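Local coordinates for protein 8-amino-8-demethylriboflavin N,N-dimethyltransferase (Streptomyces davawensis, PDB 4D7K) that catalyses the last two steps of roseoflavin biosynthesis, using S-adenosyl methionine to methylate 8-amino-8-demethyl-D-riboflavin twice on its amino group, at residues D239-G244 with L266-Q271; D246-R251 with R270-D275. All blocks are in the same frame, centred on the assembly; numbering follows the deposited sequence.

Interaction 1: D239-G244 with L266-Q271; sequences DVLPTG and LVRIRQ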
ATOM      1  N   ASP A 239      17.006 -32.314  22.956  1.00 94.55           N
ATOM      2  CA  ASP A 239      18.248 -32.813  23.536  1.00102.57           C
ATOM      3  C   ASP A 239      18.971 -31.759  24.369  1.00 96.12           C
ATOM      4  O   ASP A 239      19.414 -32.034  25.484  1.00102.82           O
ATOM      5  CB  ASP A 239      19.181 -33.327  22.436  1.00114.88           C
ATOM      6  CG  ASP A 239      18.630 -34.547  21.726  1.00128.10           C
ATOM      7  OD1 ASP A 239      18.867 -35.675  22.209  1.00135.09           O
ATOM      8  OD2 ASP A 239      17.961 -34.380  20.685  1.00131.55           O
ATOM      9  N   VAL A 240      19.087 -30.553  23.826  1.00 83.28           N
ATOM     10  CA  VAL A 240      19.902 -29.517  24.449  1.00 74.45           C
ATOM     11  C   VAL A 240      19.112 -28.599  25.381  1.00 74.61           C
ATOM     12  O   VAL A 240      19.561 -27.499  25.696  1.00 75.00           O
ATOM     13  CB  VAL A 240      20.601 -28.652  23.381  1.00 64.46           C
ATOM     14  CG1 VAL A 240      21.574 -29.495  22.571  1.00 62.13           C
ATOM     15  CG2 VAL A 240      19.572 -27.995  22.469  1.00 61.13           C
ATOM     16  N   LEU A 241      17.942 -29.049  25.826  1.00 76.21           N
ATOM     17  CA  LEU A 241      17.143 -28.265  26.767  1.00 71.96           C
ATOM     18  C   LEU A 241      17.857 -28.122  28.105  1.00 70.27           C
ATOM     19  O   LEU A 241      18.157 -29.117  28.761  1.00 76.71           O
ATOM     20  CB  LEU A 241      15.769 -28.900  26.985  1.00 76.14           C
ATOM     21  CG  LEU A 241      14.672 -28.596  25.966  1.00 77.20           C
ATOM     22  CD1 LEU A 241      13.364 -29.243  26.392  1.00 81.86           C
ATOM     23  CD2 LEU A 241      14.498 -27.100  25.797  1.00 72.88           C
ATOM     24  N   PRO A 242      18.137 -26.877  28.513  1.00 62.65           N
ATOM     25  CA  PRO A 242      18.793 -26.631  29.799  1.00 64.12           C
ATOM     26  C   PRO A 242      17.851 -26.883  30.972  1.00 67.46           C
ATOM     27  O   PRO A 242      16.635 -26.746  30.829  1.00 71.38           O
ATOM     28  CB  PRO A 242      19.184 -25.153  29.714  1.00 60.23           C
ATOM     29  CG  PRO A 242      18.178 -24.563  28.788  1.00 59.05           C
ATOM     30  CD  PRO A 242      17.879 -25.629  27.774  1.00 56.06           C
ATOM     31  N   THR A 243      18.416 -27.246  32.116  1.00 68.08           N
ATOM     32  CA  THR A 243      17.629 -27.550  33.306  1.00 77.34           C
ATOM     33  C   THR A 243      17.951 -26.577  34.440  1.00 82.18           C
ATOM     34  O   THR A 243      19.112 -26.249  34.677  1.00 88.52           O
ATOM     35  CB  THR A 243      17.881 -29.001  33.781  1.00 81.36           C
ATOM     36  OG1 THR A 243      17.551 -29.911  32.724  1.00 85.32           O
ATOM     37  CG2 THR A 243      17.041 -29.333  35.008  1.00 79.82           C
ATOM     38  N   GLY A 244      16.916 -26.112  35.133  1.00 79.67           N
ATOM     39  CA  GLY A 244      17.105 -25.241  36.278  1.00 84.59           C
ATOM     40  C   GLY A 244      16.836 -23.778  35.983  1.00 82.74           C
ATOM     41  O   GLY A 244      17.096 -22.911  36.817  1.00 89.96           O
ATOM     42  N   LEU A 266       6.427 -29.194  24.728  1.00 61.67           N
ATOM     43  CA  LEU A 266       5.927 -28.567  25.943  1.00 59.40           C
ATOM     44  C   LEU A 266       6.131 -29.466  27.163  1.00 62.25           C
ATOM     45  O   LEU A 266       6.416 -28.980  28.257  1.00 63.43           O
ATOM     46  CB  LEU A 266       4.450 -28.211  25.779  1.00 57.59           C
ATOM     47  CG  LEU A 266       4.134 -27.118  24.758  1.00 52.16           C
ATOM     48  CD1 LEU A 266       2.652 -27.117  24.423  1.00 53.88           C
ATOM     49  CD2 LEU A 266       4.571 -25.755  25.277  1.00 52.10           C
ATOM     50  N   VAL A 267       5.991 -30.775  26.965  1.00 64.46           N
ATOM     51  CA  VAL A 267       6.201 -31.749  28.034  1.00 72.51           C
ATOM     52  C   VAL A 267       7.673 -31.784  28.450  1.00 72.34           C
ATOM     53  O   VAL A 267       7.994 -31.878  29.637  1.00 71.42           O
ATOM     54  CB  VAL A 267       5.743 -33.171  27.611  1.00 68.07           C
ATOM     55  CG1 VAL A 267       6.216 -34.217  28.605  1.00 70.23           C
ATOM     56  CG2 VAL A 267       4.230 -33.227  27.479  1.00 66.67           C
ATOM     57  N   ARG A 268       8.562 -31.696  27.466  1.00 73.75           N
ATOM     58  CA  ARG A 268      10.000 -31.675  27.720  1.00 80.33           C
ATOM     59  C   ARG A 268      10.422 -30.421  28.481  1.00 69.43           C
ATOM     60  O   ARG A 268      11.292 -30.477  29.350  1.00 70.82           O
ATOM     61  CB  ARG A 268      10.772 -31.776  26.405  1.00 86.78           C
ATOM     62  CG  ARG A 268      10.909 -33.194  25.878  1.00101.40           C
ATOM     63  CD  ARG A 268      11.882 -34.008  26.719  1.00114.05           C
ATOM     64  NE  ARG A 268      13.239 -33.467  26.666  1.00118.22           N
ATOM     65  CZ  ARG A 268      13.810 -32.768  27.643  1.00114.73           C
ATOM     66  NH1 ARG A 268      13.144 -32.525  28.765  1.00113.78           N
ATOM     67  NH2 ARG A 268      15.049 -32.315  27.499  1.00110.87           N
ATOM     68  N   ILE A 269       9.810 -29.291  28.149  1.00 68.37           N
ATOM     69  CA  ILE A 269      10.061 -28.059  28.885  1.00 64.82           C
ATOM     70  C   ILE A 269       9.551 -28.210  30.314  1.00 65.34           C
ATOM     71  O   ILE A 269      10.226 -27.826  31.269  1.00 68.69           O
ATOM     72  CB  ILE A 269       9.388 -26.847  28.214  1.00 62.65           C
ATOM     73  CG1 ILE A 269       9.992 -26.607  26.829  1.00 59.77           C
ATOM     74  CG2 ILE A 269       9.532 -25.598  29.080  1.00 57.65           C
ATOM     75  CD1 ILE A 269       9.302 -25.514  26.043  1.00 49.60           C
ATOM     76  N   ARG A 270       8.369 -28.802  30.446  1.00 65.05           N
ATOM     77  CA  ARG A 270       7.716 -28.964  31.741  1.00 71.66           C
ATOM     78  C   ARG A 270       8.576 -29.704  32.765  1.00 71.09           C
ATOM     79  O   ARG A 270       8.603 -29.339  33.941  1.00 75.67           O
ATOM     80  CB  ARG A 270       6.384 -29.696  31.565  1.00 74.33           C
ATOM     81  CG  ARG A 270       5.653 -29.975  32.866  1.00 74.36           C
ATOM     82  CD  ARG A 270       5.302 -28.691  33.608  1.00 64.61           C
ATOM     83  NE  ARG A 270       4.717 -28.982  34.912  1.00 68.37           N
ATOM     84  CZ  ARG A 270       5.417 -29.096  36.036  1.00 69.26           C
ATOM     85  NH1 ARG A 270       6.733 -28.930  36.021  1.00 66.14           N
ATOM     86  NH2 ARG A 270       4.801 -29.370  37.178  1.00 67.29           N
ATOM     87  N   GLN A 271       9.281 -30.739  32.323  1.00 69.20           N
ATOM     88  CA  GLN A 271      10.091 -31.530  33.241  1.00 78.19           C
ATOM     89  C   GLN A 271      11.478 -30.924  33.447  1.00 67.21           C
ATOM     90  O   GLN A 271      12.241 -31.383  34.296  1.00 88.37           O
ATOM     91  CB  GLN A 271      10.207 -32.978  32.746  1.00 85.77           C
ATOM     92  CG  GLN A 271      10.750 -33.135  31.335  1.00 86.82           C
ATOM     93  CD  GLN A 271      10.731 -34.580  30.865  1.00 89.77           C
ATOM     94  OE1 GLN A 271      11.266 -34.907  29.805  1.00 91.33           O
ATOM     95  NE2 GLN A 271      10.110 -35.451  31.653  1.00 88.84           N
TER
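Leu241 meets Arg268 and Ile269 where the loop 239-244 runs past the end of helix 259-270. The residues before it in this loop face elsewhere: Val240 packs on Val208 of strand 204-209. Leu241 then turns its side chain to the helix and carries the contact from the loop. Its CG lies beside the backbone N (chi1 -83°), and CD1 reaches over the arginine. That methyl sits on one face of the Arg268 guanidinium, 3.6 Å above the plane and off-centre, near the edge of the group. The leucine and the arginine run alongside each other in opposite senses: CB of Leu241 lies 3.5 Å from NH2 of Arg268, while CD1 of Leu241 is 3.6 Å from CB of Arg268. Bends in the middle of its chain fold the arginine back so that both its root and its head meet one leucine. Leu241 CD1 also approaches Ile269, at 4.3 Å from CG1, and Leu241 packs further on Ile185 of strand 181-185. Pro242 points the other way, onto Val206, Val208 and Ala183 of the sheet. On the helix side, NH1 of Arg268 makes a weak hydrogen bond to OE1 of Gln271, 3.2 Å long and bent to 134°, and CG of Gln271 lies at the guanidinium edge. No hydrogen bond joins the two segments. The contact is therefore apolar packing of a buried leucine against the face and aliphatic part of a partly exposed arginine.

Interaction 2: D246-R251 with R270-D275; sequences DAYVLR and RQAMGD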
ATOM      1  N   ASP A 246      14.412 -20.568  35.464  1.00 75.03           N
ATOM      2  CA  ASP A 246      13.151 -20.166  36.073  1.00 81.57           C
ATOM      3  C   ASP A 246      12.281 -19.393  35.082  1.00 76.20           C
ATOM      4  O   ASP A 246      11.188 -18.942  35.422  1.00 83.36           O
ATOM      5  CB  ASP A 246      13.399 -19.336  37.338  1.00 84.86           C
ATOM      6  CG  ASP A 246      14.308 -18.149  37.092  1.00 80.37           C
ATOM      7  OD1 ASP A 246      15.140 -18.218  36.166  1.00 81.07           O
ATOM      8  OD2 ASP A 246      14.195 -17.149  37.830  1.00 79.81           O
ATOM      9  N   ALA A 247      12.769 -19.258  33.852  1.00 53.24           N
ATOM     10  CA  ALA A 247      11.991 -18.634  32.789  1.00 55.55           C
ATOM     11  C   ALA A 247      12.324 -19.258  31.439  1.00 54.69           C
ATOM     12  O   ALA A 247      13.466 -19.210  30.990  1.00 59.06           O
ATOM     13  CB  ALA A 247      12.236 -17.131  32.755  1.00 45.38           C
ATOM     14  N   TYR A 248      11.320 -19.855  30.804  1.00 51.36           N
ATOM     15  CA  TYR A 248      11.474 -20.436  29.477  1.00 46.30           C
ATOM     16  C   TYR A 248      10.662 -19.643  28.466  1.00 44.13           C
ATOM     17  O   TYR A 248       9.484 -19.361  28.689  1.00 49.50           O
ATOM     18  CB  TYR A 248      11.044 -21.903  29.471  1.00 47.68           C
ATOM     19  CG  TYR A 248      11.982 -22.809  30.226  1.00 50.45           C
ATOM     20  CD1 TYR A 248      11.954 -22.868  31.612  1.00 52.42           C
ATOM     21  CD2 TYR A 248      12.896 -23.611  29.552  1.00 54.89           C
ATOM     22  CE1 TYR A 248      12.815 -23.693  32.305  1.00 53.85           C
ATOM     23  CE2 TYR A 248      13.760 -24.444  30.241  1.00 50.08           C
ATOM     24  CZ  TYR A 248      13.714 -24.481  31.618  1.00 51.31           C
ATOM     25  OH  TYR A 248      14.568 -25.307  32.313  1.00 55.28           O
ATOM     26  N   VAL A 249      11.293 -19.284  27.352  1.00 44.85           N
ATOM     27  CA  VAL A 249      10.663 -18.414  26.366  1.00 41.16           C
ATOM     28  C   VAL A 249      10.514 -19.093  25.003  1.00 49.85           C
ATOM     29  O   VAL A 249      11.486 -19.592  24.438  1.00 49.95           O
ATOM     30  CB  VAL A 249      11.460 -17.108  26.196  1.00 45.03           C
ATOM     31  CG1 VAL A 249      10.773 -16.192  25.197  1.00 40.49           C
ATOM     32  CG2 VAL A 249      11.640 -16.411  27.547  1.00 40.88           C
ATOM     33  N   LEU A 250       9.285 -19.112  24.494  1.00 53.32           N
ATOM     34  CA  LEU A 250       8.985 -19.653  23.168  1.00 56.03           C
ATOM     35  C   LEU A 250       8.453 -18.558  22.254  1.00 53.22           C
ATOM     36  O   LEU A 250       7.282 -18.189  22.341  1.00 52.68           O
ATOM     37  CB  LEU A 250       7.964 -20.788  23.264  1.00 51.42           C
ATOM     38  CG  LEU A 250       8.475 -22.159  23.690  1.00 45.87           C
ATOM     39  CD1 LEU A 250       7.305 -23.079  23.983  1.00 49.82           C
ATOM     40  CD2 LEU A 250       9.355 -22.741  22.600  1.00 48.95           C
ATOM     41  N   ARG A 251       9.305 -18.042  21.377  1.00 61.90           N
ATOM     42  CA  ARG A 251       8.923 -16.907  20.541  1.00 71.35           C
ATOM     43  C   ARG A 251       8.794 -17.286  19.068  1.00 79.81           C
ATOM     44  O   ARG A 251       9.790 -17.461  18.367  1.00 79.67           O
ATOM     45  CB  ARG A 251       9.928 -15.763  20.709  1.00 75.73           C
ATOM     46  CG  ARG A 251      11.395 -16.173  20.615  1.00 83.95           C
ATOM     47  CD  ARG A 251      12.316 -15.000  20.916  1.00 87.36           C
ATOM     48  NE  ARG A 251      13.532 -15.025  20.107  1.00 91.77           N
ATOM     49  CZ  ARG A 251      13.666 -14.397  18.942  1.00100.57           C
ATOM     50  NH1 ARG A 251      12.656 -13.695  18.443  1.00101.05           N
ATOM     51  NH2 ARG A 251      14.810 -14.469  18.273  1.00105.61           N
ATOM     52  N   ARG A 270       8.369 -28.802  30.446  1.00 65.05           N
ATOM     53  CA  ARG A 270       7.716 -28.964  31.741  1.00 71.66           C
ATOM     54  C   ARG A 270       8.576 -29.704  32.765  1.00 71.09           C
ATOM     55  O   ARG A 270       8.603 -29.339  33.941  1.00 75.67           O
ATOM     56  CB  ARG A 270       6.384 -29.696  31.565  1.00 74.33           C
ATOM     57  CG  ARG A 270       5.653 -29.975  32.866  1.00 74.36           C
ATOM     58  CD  ARG A 270       5.302 -28.691  33.608  1.00 64.61           C
ATOM     59  NE  ARG A 270       4.717 -28.982  34.912  1.00 68.37           N
ATOM     60  CZ  ARG A 270       5.417 -29.096  36.036  1.00 69.26           C
ATOM     61  NH1 ARG A 270       6.733 -28.930  36.021  1.00 66.14           N
ATOM     62  NH2 ARG A 270       4.801 -29.370  37.178  1.00 67.29           N
ATOM     63  N   GLN A 271       9.281 -30.739  32.323  1.00 69.20           N
ATOM     64  CA  GLN A 271      10.091 -31.530  33.241  1.00 78.19           C
ATOM     65  C   GLN A 271      11.478 -30.924  33.447  1.00 67.21           C
ATOM     66  O   GLN A 271      12.241 -31.383  34.296  1.00 88.37           O
ATOM     67  CB  GLN A 271      10.207 -32.978  32.746  1.00 85.77           C
ATOM     68  CG  GLN A 271      10.750 -33.135  31.335  1.00 86.82           C
ATOM     69  CD  GLN A 271      10.731 -34.580  30.865  1.00 89.77           C
ATOM     70  OE1 GLN A 271      11.266 -34.907  29.805  1.00 91.33           O
ATOM     71  NE2 GLN A 271      10.110 -35.451  31.653  1.00 88.84           N
ATOM     72  N   ALA A 272      11.797 -29.888  32.677  1.00 80.63           N
ATOM     73  CA  ALA A 272      13.070 -29.186  32.820  1.00 78.30           C
ATOM     74  C   ALA A 272      12.955 -28.025  33.809  1.00 79.12           C
ATOM     75  O   ALA A 272      13.961 -27.478  34.263  1.00 75.41           O
ATOM     76  CB  ALA A 272      13.555 -28.683  31.466  1.00 60.91           C
ATOM     77  N   MET A 273      11.721 -27.658  34.138  1.00 87.36           N
ATOM     78  CA  MET A 273      11.461 -26.541  35.039  1.00 84.88           C
ATOM     79  C   MET A 273      11.529 -26.965  36.502  1.00 83.06           C
ATOM     80  O   MET A 273      11.670 -26.128  37.393  1.00 80.89           O
ATOM     81  CB  MET A 273      10.090 -25.926  34.748  1.00 76.77           C
ATOM     82  CG  MET A 273       9.936 -25.384  33.346  1.00 71.60           C
ATOM     83  SD  MET A 273       8.290 -24.712  33.056  1.00108.61           S
ATOM     84  CE  MET A 273       8.144 -23.572  34.428  1.00 55.26           C
ATOM     85  N   GLY A 274      11.420 -28.267  36.743  1.00 85.16           N
ATOM     86  CA  GLY A 274      11.413 -28.786  38.099  1.00 86.07           C
ATOM     87  C   GLY A 274      10.077 -28.544  38.773  1.00 87.98           C
ATOM     88  O   GLY A 274       9.026 -28.685  38.148  1.00 90.34           O
ATOM     89  N   ASP A 275      10.116 -28.174  40.049  1.00 88.63           N
ATOM     90  CA  ASP A 275       8.896 -27.913  40.806  1.00 84.34           C
ATOM     91  C   ASP A 275       8.940 -26.556  41.501  1.00 82.09           C
ATOM     92  O   ASP A 275       8.199 -26.315  42.453  1.00 87.51           O
ATOM     93  CB  ASP A 275       8.660 -29.015  41.839  1.00 87.74           C
ATOM     94  CG  ASP A 275       8.372 -30.357  41.200  1.00 91.56           C
ATOM     95  OD1 ASP A 275       7.801 -30.376  40.090  1.00 84.26           O
ATOM     96  OD2 ASP A 275       8.715 -31.393  41.809  1.00102.28           O
TER
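This is a small buried contact between the start of a central sheet strand and the turn that follows the next helix. Tyr248 of strand 247-251 carries one side of it; Ala272 and Met273, just past helix 259-270, make up the other. The tyrosine side chain points to the turn, with CG beside its backbone N (chi1 -70°). Met273 CG lies 3.5 Å from Tyr248 CE1, and it approaches the ring obliquely. The methionine sulfur is farther off. SD stands 5.2 Å from the Tyr248 ring centroid and 43° off the ring normal, an oblique Met-aromatic contact. At the end of the ring, Tyr248 OH is 3.6 Å from Ala272 CB. It also comes within 3.0 Å of Ala272 O, but its hydrogen bond goes to Pro242 O in the preceding loop. Other neighbours of the tyrosine are Ile269 of the helix, Ala183 and Leu281. The turn has its own tie: NH1 of Arg270 donates to Gly274 O at 3.1 Å, with the acceptor in the guanidinium plane, while Arg270 NE bonds to Gly324 O. Strand 247-251 lies between the parallel strands 181-185 and 280-285, and helix 259-270 connects it to the latter. This is a beta-alpha-beta crossover of the Rossmann-like fold of class I methyltransferases.

Overall arrangement
Interactions 1 and 2 lie side by side, their centres about 6 Å apart, in the methyltransferase domain. Along the chain come loop 239-244, strand 247-251, helix 259-270 and the turn after it. Their second segments overlap at Arg270 and Gln271. They touch directly: Thr243 CG2 packs on Ala272 O at 3.7 Å, and Ile269 CD1 packs on Leu250 CD1 at 3.8 Å. Together they set the loop, the strand and the helix end against one another near the start of strand 247-251, in the middle of the sheet. Phe237, predicted to bind S-adenosyl-L-methionine, is close to interaction 1, its side chain about 6 Å from that of Leu241.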